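Local coordinates for protein toll-like receptor 13 (Mus musculus, PDB 4Z0C) that recognises bacterial 23S ribosomal RNA through its leucine-rich-repeat ectodomain and signals through MYD88 and TRAF6 to activate NF-kappa-B in innate immunity, at residues C272-G276 against Q298-C302. Residues are numbered along the deposited sequence; the frame is centred on the assembly and turned at random.
Sequences CHLLG and QLAKC
Cys272 and Cys302 are joined by a disulfide that ties two short helices together. From Cys272, CB points toward the other helix and lies 3.4 Å from CB of Cys302. One step on, SG of Cys272 bonds SG of Cys302 at 2.0 Å. The detailed shape of this bridge is doubtful, because SG of Cys302 is also modelled implausibly close to CB of Cys272; the short approach of the two CB atoms and the S-S torsion of 122°, far from the usual value near 90°, share that doubt, and the connection itself is the safer reading. Beyond the bond, SG of Cys272 as modelled rests against the backbone of 298-302, 3.8 Å from O of Gln298 and a little farther from CA of Leu299.

Next to the bridge the backbones come close as well. CA of Gly276 offers a C-H to O of Cys302, 3.1 Å between CA and O with 146° at the hydrogen. Within its own segment, N of Gly276 gives a backbone hydrogen bond of 2.8 Å to O of Cys272. On the buried side, CD2 of Leu275 touches CD1 of Leu299 at 3.9 Å, the two side chains slanting across each other; Leu299 reaches there with CG anti to its backbone N (chi1 -179°).

Both leucines also pack on Leu284 of strand 283-285, and Leu275 reaches Met254 of strand 253-255. Helices 268-275 and 293-302, which precede and follow strand 283-285 in the chain, thus lie side by side on the outer, convex side of the horseshoe-shaped solenoid, joined by the disulfide, and the nearest atom of the contact is about 30 Å from the bound RNA.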
loop_
_atom_site.group_PDB
_atom_site.type_symbol
_atom_site.label_atom_id
_atom_site.label_comp_id
_atom_site.label_asym_id
_atom_site.label_seq_id
_atom_site.Cartn_x
_atom_site.Cartn_y
_atom_site.Cartn_z
ATOM N N CYS A 272 -32.170 -0.028 41.401
ATOM C CA CYS A 272 -31.727 0.801 42.513
ATOM C C CYS A 272 -32.006 0.152 43.876
ATOM O O CYS A 272 -31.231 0.332 44.825
ATOM C CB CYS A 272 -32.366 2.185 42.450
ATOM S SG CYS A 272 -31.615 3.304 41.259
ATOM N N HIS A 273 -33.098 -0.602 43.976
ATOM C CA HIS A 273 -33.403 -1.279 45.244
ATOM C C HIS A 273 -32.296 -2.266 45.604
ATOM O O HIS A 273 -31.942 -2.419 46.775
ATOM C CB HIS A 273 -34.774 -1.986 45.235
ATOM C CG HIS A 273 -35.084 -2.691 46.519
ATOM N ND1 HIS A 273 -35.169 -2.030 47.727
ATOM C CD2 HIS A 273 -35.268 -4.004 46.798
ATOM C CE1 HIS A 273 -35.417 -2.901 48.688
ATOM N NE2 HIS A 273 -35.481 -4.107 48.150
ATOM N N LEU A 274 -31.754 -2.922 44.584
ATOM C CA LEU A 274 -30.619 -3.822 44.756
ATOM C C LEU A 274 -29.338 -3.039 45.027
ATOM O O LEU A 274 -28.738 -3.155 46.098
ATOM C CB LEU A 274 -30.431 -4.685 43.504
ATOM C CG LEU A 274 -29.206 -5.597 43.449
ATOM C CD1 LEU A 274 -29.194 -6.557 44.644
ATOM C CD2 LEU A 274 -29.175 -6.353 42.138
ATOM N N LEU A 275 -28.939 -2.240 44.041
ATOM C CA LEU A 275 -27.655 -1.538 44.041
ATOM C C LEU A 275 -27.496 -0.574 45.221
ATOM O O LEU A 275 -26.383 -0.383 45.731
ATOM C CB LEU A 275 -27.474 -0.782 42.719
ATOM C CG LEU A 275 -26.674 -1.463 41.609
ATOM C CD1 LEU A 275 -26.984 -2.954 41.500
ATOM C CD2 LEU A 275 -26.931 -0.763 40.288
ATOM N N GLY A 276 -28.602 0.051 45.626
ATOM C CA GLY A 276 -28.589 1.013 46.714
ATOM C C GLY A 276 -28.181 0.429 48.057
ATOM O O GLY A 276 -27.764 1.161 48.959
ATOM N N GLN A 298 -31.468 8.481 37.774
ATOM C CA GLN A 298 -31.954 7.665 38.872
ATOM C C GLN A 298 -30.813 6.867 39.493
ATOM O O GLN A 298 -30.631 6.883 40.713
ATOM C CB GLN A 298 -33.055 6.722 38.393
ATOM C CG GLN A 298 -34.160 7.414 37.618
ATOM C CD GLN A 298 -35.313 6.484 37.309
ATOM O OE1 GLN A 298 -35.673 6.284 36.147
ATOM N NE2 GLN A 298 -35.909 5.910 38.357
ATOM N N LEU A 299 -30.026 6.218 38.636
ATOM C CA LEU A 299 -28.870 5.438 39.048
ATOM C C LEU A 299 -27.945 6.271 39.923
ATOM O O LEU A 299 -27.503 5.812 40.969
ATOM C CB LEU A 299 -28.125 4.939 37.811
ATOM C CG LEU A 299 -26.881 4.071 37.996
ATOM C CD1 LEU A 299 -27.170 2.861 38.878
ATOM C CD2 LEU A 299 -26.360 3.621 36.636
ATOM N N ALA A 300 -27.696 7.511 39.513
ATOM C CA ALA A 300 -26.835 8.424 40.268
ATOM C C ALA A 300 -27.249 8.628 41.734
ATOM O O ALA A 300 -26.422 8.982 42.573
ATOM C CB ALA A 300 -26.761 9.762 39.561
ATOM N N LYS A 301 -28.530 8.419 42.030
ATOM C CA LYS A 301 -29.050 8.550 43.392
ATOM C C LYS A 301 -28.836 7.286 44.231
ATOM O O LYS A 301 -28.486 7.358 45.405
ATOM C CB LYS A 301 -30.538 8.919 43.348
ATOM C CG LYS A 301 -30.786 10.379 43.038
ATOM C CD LYS A 301 -31.886 10.572 42.007
ATOM C CE LYS A 301 -33.275 10.474 42.599
ATOM N NZ LYS A 301 -34.266 11.095 41.665
ATOM N N CYS A 302 -29.005 6.132 43.594
ATOM C CA CYS A 302 -28.905 4.835 44.250
ATOM C C CYS A 302 -27.498 4.418 44.603
ATOM O O CYS A 302 -27.298 3.351 45.180
ATOM C CB CYS A 302 -29.468 3.752 43.332
ATOM S SG CYS A 302 -31.254 3.763 43.202
#